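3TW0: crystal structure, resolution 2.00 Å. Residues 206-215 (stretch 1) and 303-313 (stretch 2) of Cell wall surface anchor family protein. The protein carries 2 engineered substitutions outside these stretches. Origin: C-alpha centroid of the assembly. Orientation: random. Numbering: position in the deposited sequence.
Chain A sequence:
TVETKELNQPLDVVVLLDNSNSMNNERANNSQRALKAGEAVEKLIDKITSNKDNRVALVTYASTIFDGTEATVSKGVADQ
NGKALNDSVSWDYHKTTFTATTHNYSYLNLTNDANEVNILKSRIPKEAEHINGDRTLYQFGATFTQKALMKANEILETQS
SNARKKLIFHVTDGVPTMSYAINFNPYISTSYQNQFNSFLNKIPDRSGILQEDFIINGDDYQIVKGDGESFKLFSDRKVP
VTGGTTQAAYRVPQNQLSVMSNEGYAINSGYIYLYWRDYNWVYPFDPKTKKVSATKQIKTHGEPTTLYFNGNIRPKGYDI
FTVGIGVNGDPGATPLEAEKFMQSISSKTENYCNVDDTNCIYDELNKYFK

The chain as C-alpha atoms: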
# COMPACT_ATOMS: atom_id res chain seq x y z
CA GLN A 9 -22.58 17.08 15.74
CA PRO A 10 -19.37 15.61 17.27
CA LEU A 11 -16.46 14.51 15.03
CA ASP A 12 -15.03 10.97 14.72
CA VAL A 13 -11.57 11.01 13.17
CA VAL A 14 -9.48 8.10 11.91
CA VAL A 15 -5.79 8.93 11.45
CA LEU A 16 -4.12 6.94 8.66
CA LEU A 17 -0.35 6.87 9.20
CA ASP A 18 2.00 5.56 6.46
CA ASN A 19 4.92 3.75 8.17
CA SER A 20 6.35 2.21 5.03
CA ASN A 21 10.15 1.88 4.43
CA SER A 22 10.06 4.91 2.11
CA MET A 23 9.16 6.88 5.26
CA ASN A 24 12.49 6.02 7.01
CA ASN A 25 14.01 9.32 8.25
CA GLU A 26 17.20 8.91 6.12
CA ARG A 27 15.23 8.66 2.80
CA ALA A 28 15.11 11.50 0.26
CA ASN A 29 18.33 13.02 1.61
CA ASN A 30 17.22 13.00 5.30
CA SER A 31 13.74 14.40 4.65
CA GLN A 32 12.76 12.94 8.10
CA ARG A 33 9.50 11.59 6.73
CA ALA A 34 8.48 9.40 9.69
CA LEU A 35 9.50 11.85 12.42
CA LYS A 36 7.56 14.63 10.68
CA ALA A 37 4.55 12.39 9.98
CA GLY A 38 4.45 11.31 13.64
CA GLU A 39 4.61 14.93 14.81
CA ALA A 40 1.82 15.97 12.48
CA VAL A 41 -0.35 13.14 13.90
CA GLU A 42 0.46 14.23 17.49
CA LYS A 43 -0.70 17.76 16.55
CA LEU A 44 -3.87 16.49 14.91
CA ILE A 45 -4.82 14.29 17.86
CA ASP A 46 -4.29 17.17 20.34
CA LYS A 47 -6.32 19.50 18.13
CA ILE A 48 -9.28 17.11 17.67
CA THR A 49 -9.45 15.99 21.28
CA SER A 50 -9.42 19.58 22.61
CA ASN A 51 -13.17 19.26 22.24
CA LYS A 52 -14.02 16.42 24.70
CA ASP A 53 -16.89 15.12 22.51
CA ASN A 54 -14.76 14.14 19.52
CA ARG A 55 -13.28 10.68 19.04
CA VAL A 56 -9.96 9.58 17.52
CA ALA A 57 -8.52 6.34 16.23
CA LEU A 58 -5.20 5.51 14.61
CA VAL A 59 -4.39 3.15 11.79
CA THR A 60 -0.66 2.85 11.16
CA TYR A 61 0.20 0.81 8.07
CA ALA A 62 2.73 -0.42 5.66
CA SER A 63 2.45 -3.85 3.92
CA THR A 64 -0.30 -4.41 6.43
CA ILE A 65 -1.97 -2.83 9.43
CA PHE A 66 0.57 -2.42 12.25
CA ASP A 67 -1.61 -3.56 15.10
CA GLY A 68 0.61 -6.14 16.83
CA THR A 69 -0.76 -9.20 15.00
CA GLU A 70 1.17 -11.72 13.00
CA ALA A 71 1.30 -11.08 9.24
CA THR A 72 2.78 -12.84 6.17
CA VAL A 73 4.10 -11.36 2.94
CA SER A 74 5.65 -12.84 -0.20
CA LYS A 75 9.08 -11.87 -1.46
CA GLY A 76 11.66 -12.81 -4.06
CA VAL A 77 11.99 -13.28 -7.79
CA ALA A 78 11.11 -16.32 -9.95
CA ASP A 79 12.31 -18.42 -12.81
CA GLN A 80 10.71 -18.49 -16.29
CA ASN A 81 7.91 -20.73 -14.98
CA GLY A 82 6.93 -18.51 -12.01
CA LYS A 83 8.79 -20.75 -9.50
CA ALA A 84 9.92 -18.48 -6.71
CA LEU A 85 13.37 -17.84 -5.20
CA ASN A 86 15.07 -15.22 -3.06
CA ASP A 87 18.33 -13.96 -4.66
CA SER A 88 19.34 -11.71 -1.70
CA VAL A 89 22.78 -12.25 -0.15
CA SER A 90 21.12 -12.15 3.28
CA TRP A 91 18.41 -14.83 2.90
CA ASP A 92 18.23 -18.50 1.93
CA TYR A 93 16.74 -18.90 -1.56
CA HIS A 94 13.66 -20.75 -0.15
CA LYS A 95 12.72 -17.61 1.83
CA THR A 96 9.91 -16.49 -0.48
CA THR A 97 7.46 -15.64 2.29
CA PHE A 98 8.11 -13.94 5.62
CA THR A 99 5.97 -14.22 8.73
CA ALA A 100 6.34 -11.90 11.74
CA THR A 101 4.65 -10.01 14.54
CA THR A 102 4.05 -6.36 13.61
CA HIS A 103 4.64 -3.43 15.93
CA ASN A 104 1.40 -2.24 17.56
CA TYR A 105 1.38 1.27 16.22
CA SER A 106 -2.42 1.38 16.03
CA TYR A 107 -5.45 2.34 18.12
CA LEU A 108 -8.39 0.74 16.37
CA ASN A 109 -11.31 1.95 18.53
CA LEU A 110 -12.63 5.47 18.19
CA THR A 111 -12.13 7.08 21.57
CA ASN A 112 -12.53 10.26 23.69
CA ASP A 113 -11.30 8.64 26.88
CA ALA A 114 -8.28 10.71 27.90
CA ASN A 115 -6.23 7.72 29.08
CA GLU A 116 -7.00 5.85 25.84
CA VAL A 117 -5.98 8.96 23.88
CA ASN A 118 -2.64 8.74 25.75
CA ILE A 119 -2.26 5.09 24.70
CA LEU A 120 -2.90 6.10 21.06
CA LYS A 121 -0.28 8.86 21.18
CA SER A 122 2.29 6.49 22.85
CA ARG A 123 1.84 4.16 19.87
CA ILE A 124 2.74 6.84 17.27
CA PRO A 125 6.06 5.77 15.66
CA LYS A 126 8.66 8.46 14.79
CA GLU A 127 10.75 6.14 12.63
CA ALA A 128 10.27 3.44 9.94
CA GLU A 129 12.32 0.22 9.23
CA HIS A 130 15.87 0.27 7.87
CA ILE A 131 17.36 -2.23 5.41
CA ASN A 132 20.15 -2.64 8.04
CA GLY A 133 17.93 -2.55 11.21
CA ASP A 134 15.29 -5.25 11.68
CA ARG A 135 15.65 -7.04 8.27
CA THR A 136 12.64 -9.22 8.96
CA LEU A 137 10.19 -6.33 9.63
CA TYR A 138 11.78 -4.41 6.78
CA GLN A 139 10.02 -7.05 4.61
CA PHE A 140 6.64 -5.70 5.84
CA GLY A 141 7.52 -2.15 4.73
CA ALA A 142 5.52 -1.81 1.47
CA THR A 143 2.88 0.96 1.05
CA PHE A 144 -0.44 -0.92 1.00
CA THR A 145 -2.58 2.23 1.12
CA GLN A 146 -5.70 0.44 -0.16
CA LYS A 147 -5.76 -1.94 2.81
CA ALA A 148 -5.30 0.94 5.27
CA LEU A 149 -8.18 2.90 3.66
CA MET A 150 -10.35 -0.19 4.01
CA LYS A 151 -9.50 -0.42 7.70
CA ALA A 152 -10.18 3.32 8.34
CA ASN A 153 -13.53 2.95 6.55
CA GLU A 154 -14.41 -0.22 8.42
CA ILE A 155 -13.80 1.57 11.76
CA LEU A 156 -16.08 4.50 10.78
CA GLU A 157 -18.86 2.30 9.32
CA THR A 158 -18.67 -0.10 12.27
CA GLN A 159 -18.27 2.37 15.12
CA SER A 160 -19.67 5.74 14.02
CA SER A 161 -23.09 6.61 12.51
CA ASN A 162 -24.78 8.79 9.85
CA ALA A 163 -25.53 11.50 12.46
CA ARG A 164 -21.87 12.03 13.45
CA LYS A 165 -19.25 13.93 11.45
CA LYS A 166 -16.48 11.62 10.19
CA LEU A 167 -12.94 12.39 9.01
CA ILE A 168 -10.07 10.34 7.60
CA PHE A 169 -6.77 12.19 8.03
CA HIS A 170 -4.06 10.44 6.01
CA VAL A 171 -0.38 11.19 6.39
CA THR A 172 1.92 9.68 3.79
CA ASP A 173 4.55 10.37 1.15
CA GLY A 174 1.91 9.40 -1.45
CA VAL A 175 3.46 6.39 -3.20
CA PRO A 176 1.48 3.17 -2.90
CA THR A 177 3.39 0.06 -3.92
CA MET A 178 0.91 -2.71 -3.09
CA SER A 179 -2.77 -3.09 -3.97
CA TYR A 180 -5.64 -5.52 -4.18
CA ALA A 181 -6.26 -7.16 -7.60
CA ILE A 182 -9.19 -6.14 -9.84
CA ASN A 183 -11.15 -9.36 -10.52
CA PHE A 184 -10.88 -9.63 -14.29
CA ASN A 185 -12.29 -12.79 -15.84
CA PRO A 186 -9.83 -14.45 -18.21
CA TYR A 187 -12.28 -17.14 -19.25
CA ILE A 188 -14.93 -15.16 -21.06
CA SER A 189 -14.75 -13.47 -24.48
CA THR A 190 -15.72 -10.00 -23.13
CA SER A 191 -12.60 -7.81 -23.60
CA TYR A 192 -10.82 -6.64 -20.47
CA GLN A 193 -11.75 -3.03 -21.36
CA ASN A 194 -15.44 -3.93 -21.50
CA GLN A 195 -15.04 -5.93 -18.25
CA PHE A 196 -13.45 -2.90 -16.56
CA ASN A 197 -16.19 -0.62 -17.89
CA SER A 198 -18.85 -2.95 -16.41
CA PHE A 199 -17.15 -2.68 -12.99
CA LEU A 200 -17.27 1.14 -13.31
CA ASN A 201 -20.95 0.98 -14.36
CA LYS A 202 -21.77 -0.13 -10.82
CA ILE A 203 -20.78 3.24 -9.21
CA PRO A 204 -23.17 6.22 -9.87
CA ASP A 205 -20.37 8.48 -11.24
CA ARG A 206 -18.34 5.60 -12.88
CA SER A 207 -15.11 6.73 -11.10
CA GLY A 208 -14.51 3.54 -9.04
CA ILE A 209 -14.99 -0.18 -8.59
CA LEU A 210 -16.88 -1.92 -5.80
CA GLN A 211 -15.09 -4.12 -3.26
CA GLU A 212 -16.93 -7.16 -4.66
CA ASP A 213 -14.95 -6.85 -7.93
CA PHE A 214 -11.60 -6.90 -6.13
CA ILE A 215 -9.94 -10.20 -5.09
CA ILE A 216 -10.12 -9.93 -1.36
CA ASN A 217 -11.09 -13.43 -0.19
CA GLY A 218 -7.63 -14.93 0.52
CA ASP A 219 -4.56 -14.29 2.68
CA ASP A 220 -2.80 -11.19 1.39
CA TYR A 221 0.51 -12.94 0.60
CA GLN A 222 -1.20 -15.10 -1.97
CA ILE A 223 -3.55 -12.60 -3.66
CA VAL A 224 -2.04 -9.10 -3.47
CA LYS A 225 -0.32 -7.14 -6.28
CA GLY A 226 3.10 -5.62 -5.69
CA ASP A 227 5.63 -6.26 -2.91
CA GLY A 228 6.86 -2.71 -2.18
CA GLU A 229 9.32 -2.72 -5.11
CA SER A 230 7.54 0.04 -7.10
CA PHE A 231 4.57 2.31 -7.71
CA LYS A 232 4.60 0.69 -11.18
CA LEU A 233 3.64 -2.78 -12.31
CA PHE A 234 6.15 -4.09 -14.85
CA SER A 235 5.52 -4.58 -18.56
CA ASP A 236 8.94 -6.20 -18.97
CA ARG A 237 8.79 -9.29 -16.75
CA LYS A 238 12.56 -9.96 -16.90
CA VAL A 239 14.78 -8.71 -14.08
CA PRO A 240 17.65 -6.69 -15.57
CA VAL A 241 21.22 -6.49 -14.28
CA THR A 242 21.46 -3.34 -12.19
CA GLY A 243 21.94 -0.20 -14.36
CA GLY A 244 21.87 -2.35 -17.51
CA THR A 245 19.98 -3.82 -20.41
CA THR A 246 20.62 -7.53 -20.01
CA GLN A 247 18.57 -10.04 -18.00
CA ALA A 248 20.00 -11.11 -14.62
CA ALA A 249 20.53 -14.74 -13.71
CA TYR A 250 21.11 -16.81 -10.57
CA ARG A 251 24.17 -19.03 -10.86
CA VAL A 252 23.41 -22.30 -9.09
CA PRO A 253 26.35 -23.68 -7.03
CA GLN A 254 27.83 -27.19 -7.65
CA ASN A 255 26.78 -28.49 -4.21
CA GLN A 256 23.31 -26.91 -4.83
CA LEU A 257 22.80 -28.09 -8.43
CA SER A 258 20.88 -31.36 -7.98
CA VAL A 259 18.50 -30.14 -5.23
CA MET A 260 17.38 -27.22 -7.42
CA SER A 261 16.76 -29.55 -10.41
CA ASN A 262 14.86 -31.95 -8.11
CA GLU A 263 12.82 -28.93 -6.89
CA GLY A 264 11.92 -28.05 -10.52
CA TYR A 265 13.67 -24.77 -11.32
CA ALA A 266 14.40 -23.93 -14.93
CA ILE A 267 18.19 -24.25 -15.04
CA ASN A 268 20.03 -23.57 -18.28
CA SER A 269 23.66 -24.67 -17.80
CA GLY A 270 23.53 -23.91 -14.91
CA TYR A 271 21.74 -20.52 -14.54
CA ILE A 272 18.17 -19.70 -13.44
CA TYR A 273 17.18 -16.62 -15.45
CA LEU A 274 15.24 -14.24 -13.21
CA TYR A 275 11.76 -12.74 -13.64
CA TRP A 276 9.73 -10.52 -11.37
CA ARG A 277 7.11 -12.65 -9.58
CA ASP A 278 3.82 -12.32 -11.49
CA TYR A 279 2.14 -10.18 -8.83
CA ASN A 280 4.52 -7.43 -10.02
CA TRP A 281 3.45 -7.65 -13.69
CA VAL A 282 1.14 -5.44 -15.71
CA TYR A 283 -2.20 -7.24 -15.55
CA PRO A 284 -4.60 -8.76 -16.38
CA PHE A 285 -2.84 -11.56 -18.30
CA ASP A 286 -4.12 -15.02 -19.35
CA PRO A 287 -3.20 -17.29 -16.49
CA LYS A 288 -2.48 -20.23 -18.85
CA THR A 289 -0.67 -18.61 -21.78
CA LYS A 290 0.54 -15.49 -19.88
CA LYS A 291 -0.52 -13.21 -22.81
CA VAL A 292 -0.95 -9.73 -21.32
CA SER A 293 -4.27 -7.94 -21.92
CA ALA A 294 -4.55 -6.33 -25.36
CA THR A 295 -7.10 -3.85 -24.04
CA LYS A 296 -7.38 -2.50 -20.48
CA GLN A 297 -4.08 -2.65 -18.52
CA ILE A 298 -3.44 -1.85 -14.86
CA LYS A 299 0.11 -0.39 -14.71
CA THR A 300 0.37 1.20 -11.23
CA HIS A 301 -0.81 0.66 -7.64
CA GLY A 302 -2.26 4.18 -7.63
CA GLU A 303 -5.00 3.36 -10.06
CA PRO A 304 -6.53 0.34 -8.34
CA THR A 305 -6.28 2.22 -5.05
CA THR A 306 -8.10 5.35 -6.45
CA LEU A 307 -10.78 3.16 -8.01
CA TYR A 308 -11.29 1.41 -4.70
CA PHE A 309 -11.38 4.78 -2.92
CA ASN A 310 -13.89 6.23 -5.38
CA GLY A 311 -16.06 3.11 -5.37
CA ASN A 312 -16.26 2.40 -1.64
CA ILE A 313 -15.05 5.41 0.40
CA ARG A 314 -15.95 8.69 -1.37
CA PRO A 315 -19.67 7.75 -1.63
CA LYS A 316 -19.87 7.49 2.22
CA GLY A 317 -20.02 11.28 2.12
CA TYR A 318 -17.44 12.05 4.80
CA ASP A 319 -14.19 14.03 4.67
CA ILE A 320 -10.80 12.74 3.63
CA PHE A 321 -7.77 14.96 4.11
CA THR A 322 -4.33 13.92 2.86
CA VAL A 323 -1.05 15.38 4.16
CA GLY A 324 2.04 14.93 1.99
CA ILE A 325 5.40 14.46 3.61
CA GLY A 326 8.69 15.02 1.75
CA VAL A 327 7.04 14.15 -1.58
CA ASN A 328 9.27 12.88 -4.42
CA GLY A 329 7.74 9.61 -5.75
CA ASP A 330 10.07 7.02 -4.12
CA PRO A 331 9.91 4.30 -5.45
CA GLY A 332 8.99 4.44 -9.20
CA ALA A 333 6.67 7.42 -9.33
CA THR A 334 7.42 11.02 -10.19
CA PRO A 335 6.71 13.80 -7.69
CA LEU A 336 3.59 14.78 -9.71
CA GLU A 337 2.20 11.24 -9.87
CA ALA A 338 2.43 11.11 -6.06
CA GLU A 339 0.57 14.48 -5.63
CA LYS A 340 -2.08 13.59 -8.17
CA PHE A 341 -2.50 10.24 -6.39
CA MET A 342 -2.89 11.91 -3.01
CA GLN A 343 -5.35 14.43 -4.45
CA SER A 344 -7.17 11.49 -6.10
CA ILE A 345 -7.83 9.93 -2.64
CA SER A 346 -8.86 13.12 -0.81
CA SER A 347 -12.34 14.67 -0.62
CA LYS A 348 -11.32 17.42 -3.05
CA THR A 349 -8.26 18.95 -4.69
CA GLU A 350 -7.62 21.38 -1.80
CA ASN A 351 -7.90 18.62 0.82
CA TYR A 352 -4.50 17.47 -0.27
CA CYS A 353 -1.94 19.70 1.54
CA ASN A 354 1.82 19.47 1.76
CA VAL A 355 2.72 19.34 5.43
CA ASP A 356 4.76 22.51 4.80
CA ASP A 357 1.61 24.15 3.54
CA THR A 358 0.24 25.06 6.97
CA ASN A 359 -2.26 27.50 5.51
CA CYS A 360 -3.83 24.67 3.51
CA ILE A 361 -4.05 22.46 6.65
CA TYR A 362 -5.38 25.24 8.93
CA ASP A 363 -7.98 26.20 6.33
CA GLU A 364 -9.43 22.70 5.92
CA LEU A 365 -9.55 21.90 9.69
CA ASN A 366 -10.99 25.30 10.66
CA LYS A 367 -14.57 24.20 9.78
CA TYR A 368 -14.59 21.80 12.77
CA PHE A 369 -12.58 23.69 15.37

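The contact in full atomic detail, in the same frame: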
# COMPACT_ATOMS: atom_id res chain seq x y z
N ARG A 206 -19.30 6.43 -12.06
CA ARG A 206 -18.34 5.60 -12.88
C ARG A 206 -16.85 5.83 -12.60
O ARG A 206 -16.01 5.55 -13.46
CB ARG A 206 -18.60 5.71 -14.40
CG ARG A 206 -20.01 5.28 -14.87
CD ARG A 206 -19.93 4.92 -16.36
NE ARG A 206 -21.16 4.49 -17.00
CZ ARG A 206 -22.05 5.32 -17.57
NH1 ARG A 206 -21.87 6.63 -17.52
NH2 ARG A 206 -23.14 4.82 -18.18
N SER A 207 -16.51 6.36 -11.41
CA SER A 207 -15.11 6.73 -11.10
C SER A 207 -14.39 5.67 -10.27
O SER A 207 -13.25 5.88 -9.88
CB SER A 207 -15.05 8.01 -10.27
OG SER A 207 -15.79 7.86 -9.08
N GLY A 208 -15.08 4.58 -9.94
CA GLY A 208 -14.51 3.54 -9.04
C GLY A 208 -15.02 2.16 -9.33
O GLY A 208 -15.80 1.95 -10.28
N ILE A 209 -14.62 1.21 -8.48
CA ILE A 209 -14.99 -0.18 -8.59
C ILE A 209 -15.35 -0.65 -7.19
O ILE A 209 -14.66 -0.28 -6.19
CB ILE A 209 -13.82 -1.04 -9.13
CG1 ILE A 209 -13.47 -0.64 -10.57
CG2 ILE A 209 -14.14 -2.54 -9.03
CD1 ILE A 209 -12.31 -1.47 -11.22
N LEU A 210 -16.41 -1.45 -7.09
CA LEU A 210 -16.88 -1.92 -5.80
C LEU A 210 -15.92 -2.96 -5.24
O LEU A 210 -15.25 -3.66 -6.00
CB LEU A 210 -18.30 -2.49 -5.89
CG LEU A 210 -19.49 -1.52 -6.04
CD1 LEU A 210 -20.77 -2.29 -6.42
CD2 LEU A 210 -19.73 -0.60 -4.80
N GLN A 211 -15.88 -3.07 -3.91
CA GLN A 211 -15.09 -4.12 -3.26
C GLN A 211 -15.31 -5.52 -3.85
O GLN A 211 -14.34 -6.29 -4.04
CB GLN A 211 -15.35 -4.15 -1.74
CG GLN A 211 -14.42 -5.12 -1.00
CD GLN A 211 -14.38 -4.90 0.49
OE1 GLN A 211 -14.09 -3.81 0.98
NE2 GLN A 211 -14.66 -5.96 1.24
N GLU A 212 -16.56 -5.83 -4.17
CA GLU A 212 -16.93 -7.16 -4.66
C GLU A 212 -16.21 -7.57 -5.97
O GLU A 212 -16.17 -8.75 -6.32
CB GLU A 212 -18.45 -7.26 -4.84
CG GLU A 212 -18.94 -6.35 -5.96
CD GLU A 212 -20.44 -6.41 -6.14
OE1 GLU A 212 -21.15 -6.30 -5.14
OE2 GLU A 212 -20.90 -6.56 -7.28
N ASP A 213 -15.68 -6.58 -6.71
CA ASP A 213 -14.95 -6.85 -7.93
C ASP A 213 -13.45 -6.72 -7.74
O ASP A 213 -12.71 -6.62 -8.73
CB ASP A 213 -15.41 -5.93 -9.06
CG ASP A 213 -16.84 -6.17 -9.46
OD1 ASP A 213 -17.19 -7.34 -9.78
OD2 ASP A 213 -17.62 -5.20 -9.45
N PHE A 214 -13.01 -6.67 -6.48
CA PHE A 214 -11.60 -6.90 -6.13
C PHE A 214 -11.47 -8.32 -5.53
O PHE A 214 -12.43 -8.88 -4.98
CB PHE A 214 -11.09 -5.87 -5.11
CG PHE A 214 -10.77 -4.51 -5.69
CD1 PHE A 214 -9.45 -4.18 -6.08
CD2 PHE A 214 -11.76 -3.54 -5.82
CE1 PHE A 214 -9.13 -2.90 -6.61
CE2 PHE A 214 -11.47 -2.26 -6.33
CZ PHE A 214 -10.15 -1.93 -6.74
N ILE A 215 -10.27 -8.90 -5.69
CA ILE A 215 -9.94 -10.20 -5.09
C ILE A 215 -9.48 -9.94 -3.68
O ILE A 215 -8.38 -9.47 -3.45
CB ILE A 215 -8.86 -10.97 -5.89
CG1 ILE A 215 -9.28 -11.03 -7.38
CG2 ILE A 215 -8.66 -12.39 -5.32
CD1 ILE A 215 -8.39 -11.94 -8.27
N GLU A 303 -3.72 3.51 -9.43
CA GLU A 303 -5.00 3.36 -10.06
C GLU A 303 -5.97 2.41 -9.33
O GLU A 303 -7.10 2.79 -9.02
CB GLU A 303 -4.89 3.05 -11.57
CG GLU A 303 -6.28 2.99 -12.23
CD GLU A 303 -6.29 2.50 -13.67
OE1 GLU A 303 -5.25 2.02 -14.16
OE2 GLU A 303 -7.36 2.59 -14.32
N PRO A 304 -5.54 1.16 -9.03
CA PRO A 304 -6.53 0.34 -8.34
C PRO A 304 -6.89 0.92 -6.99
O PRO A 304 -8.05 0.79 -6.57
CB PRO A 304 -5.85 -1.05 -8.21
CG PRO A 304 -4.36 -0.77 -8.50
CD PRO A 304 -4.40 0.35 -9.50
N THR A 305 -5.95 1.61 -6.33
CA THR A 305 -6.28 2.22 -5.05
C THR A 305 -7.34 3.36 -5.16
O THR A 305 -8.25 3.45 -4.32
CB THR A 305 -5.02 2.72 -4.32
OG1 THR A 305 -4.06 1.64 -4.23
CG2 THR A 305 -5.38 3.17 -2.93
N THR A 306 -7.17 4.23 -6.16
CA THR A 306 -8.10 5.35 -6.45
C THR A 306 -9.50 4.82 -6.80
O THR A 306 -10.51 5.32 -6.29
CB THR A 306 -7.56 6.26 -7.60
OG1 THR A 306 -6.26 6.75 -7.25
CG2 THR A 306 -8.48 7.47 -7.86
N LEU A 307 -9.53 3.79 -7.63
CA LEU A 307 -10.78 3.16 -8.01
C LEU A 307 -11.46 2.57 -6.78
O LEU A 307 -12.67 2.72 -6.59
CB LEU A 307 -10.55 2.12 -9.10
CG LEU A 307 -10.19 2.60 -10.51
CD1 LEU A 307 -9.67 1.42 -11.33
CD2 LEU A 307 -11.38 3.30 -11.23
N TYR A 308 -10.69 1.93 -5.91
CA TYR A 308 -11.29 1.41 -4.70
C TYR A 308 -11.80 2.56 -3.84
O TYR A 308 -12.91 2.49 -3.29
CB TYR A 308 -10.32 0.55 -3.88
CG TYR A 308 -10.84 0.45 -2.48
CD1 TYR A 308 -11.79 -0.51 -2.15
CD2 TYR A 308 -10.47 1.39 -1.53
CE1 TYR A 308 -12.33 -0.56 -0.87
CE2 TYR A 308 -11.00 1.35 -0.25
CZ TYR A 308 -11.92 0.38 0.07
OH TYR A 308 -12.42 0.38 1.36
N PHE A 309 -11.00 3.62 -3.71
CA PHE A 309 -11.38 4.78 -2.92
C PHE A 309 -12.70 5.35 -3.45
O PHE A 309 -13.66 5.54 -2.69
CB PHE A 309 -10.28 5.85 -2.97
CG PHE A 309 -10.58 7.09 -2.16
CD1 PHE A 309 -10.23 7.17 -0.80
CD2 PHE A 309 -11.21 8.19 -2.76
CE1 PHE A 309 -10.53 8.32 -0.04
CE2 PHE A 309 -11.51 9.33 -2.02
CZ PHE A 309 -11.16 9.41 -0.67
N ASN A 310 -12.74 5.60 -4.75
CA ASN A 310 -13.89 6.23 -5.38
C ASN A 310 -15.13 5.35 -5.39
O ASN A 310 -16.25 5.84 -5.42
CB ASN A 310 -13.55 6.70 -6.80
CG ASN A 310 -12.65 7.93 -6.82
OD1 ASN A 310 -12.57 8.66 -5.84
ND2 ASN A 310 -11.96 8.17 -7.95
N GLY A 311 -14.94 4.04 -5.36
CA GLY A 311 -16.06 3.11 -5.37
C GLY A 311 -16.68 2.87 -4.00
O GLY A 311 -17.88 2.60 -3.90
N ASN A 312 -15.87 2.95 -2.95
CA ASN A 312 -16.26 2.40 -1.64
C ASN A 312 -16.10 3.38 -0.46
O ASN A 312 -16.70 3.17 0.60
CB ASN A 312 -15.47 1.09 -1.35
CG ASN A 312 -15.62 0.05 -2.46
OD1 ASN A 312 -16.51 -0.79 -2.40
ND2 ASN A 312 -14.73 0.09 -3.47
N ILE A 313 -15.28 4.42 -0.65
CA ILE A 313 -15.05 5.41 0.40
C ILE A 313 -15.75 6.73 0.12
O ILE A 313 -16.52 7.17 0.94
CB ILE A 313 -13.55 5.74 0.62
CG1 ILE A 313 -12.70 4.47 0.75
CG2 ILE A 313 -13.37 6.70 1.81
CD1 ILE A 313 -12.96 3.61 1.96
O HOH W 1 -11.11 7.11 -10.94
O HOH W 2 -14.45 -1.31 1.51

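Two glycines let the loop and the helix touch backbone to backbone. The CA atoms of Gly 208 and Leu 307 lie 3.9 Å apart, and Gly 208 CA sits 3.2 Å from Leu 307 O. A CB on Gly 208 would point toward the helix and clash with Leu 307 O and with Gly 311 N. A CB on Gly 311 would in turn clash with Ile 209 O. Both glycines are buried.

This closeness allows a direct main-chain hydrogen bond. Ile 209 N donates to Leu 307 O at 3.1 Å. The same carbonyl accepts the helical bond from Gly 311 N, with Gly 311 N to Leu 307 O at 2.9 Å. One oxygen thus serves both the helix and the loop.

Two asparagines late in stretch 2 add side-chain bonds. Both point their CA-to-CB bonds toward the loop. Asn 310 ND2 donates to Ser 207 O at 3.3 Å. Water 1 bridges the same two groups: it donates to Ser 207 O at 2.7 Å and accepts from Asn 310 ND2 at 3.3 Å. Ser 207 also packs its side chain here, with Ser 207 OG 3.4 Å from Asn 310 CB.

Asn 312 uses both ends of its amide. Its OD1 accepts from the loop backbone, with Gln 211 N to Asn 312 OD1 at 2.8 Å. Its ND2 donates to its own helix, with Asn 312 ND2 to Tyr 308 O at 3.0 Å. A weak hydrogen bond also runs from Asn 312 ND2 to Ile 209 O at 2.7 Å, where the angle is only 129°. A side chain with both a donor and an acceptor suits this position, between one main-chain NH and two main-chain carbonyls. Its chi1 is m.

Apolar contacts complete the join. Ile 209 CD1 meets Leu 307 CD1 at 3.9 Å, and both residues are buried. The CA-to-CB bond of Phe 214 points toward the helix, and the ring follows it to Pro 304 and Tyr 308. Its CZ lies 3.8 Å from Tyr 308 CB, and its CE1 lies 4.1 Å from Pro 304 CB. Phe 214 CZ also comes within 3.4 Å of Pro 304 O. The large ring spans from the loop to one turn of the helix.

Water 2 links two polar side-chain ends. It donates to Gln 211 OE1 at 2.6 Å and is hydrogen-bonded to Tyr 308 OH at 2.6 Å. Gln 211 OE1 also lies at the edge of the tyrosine ring, 4.1 Å from Tyr 308 CE1. In all, the two stretches bury 542 Å², both sides summed.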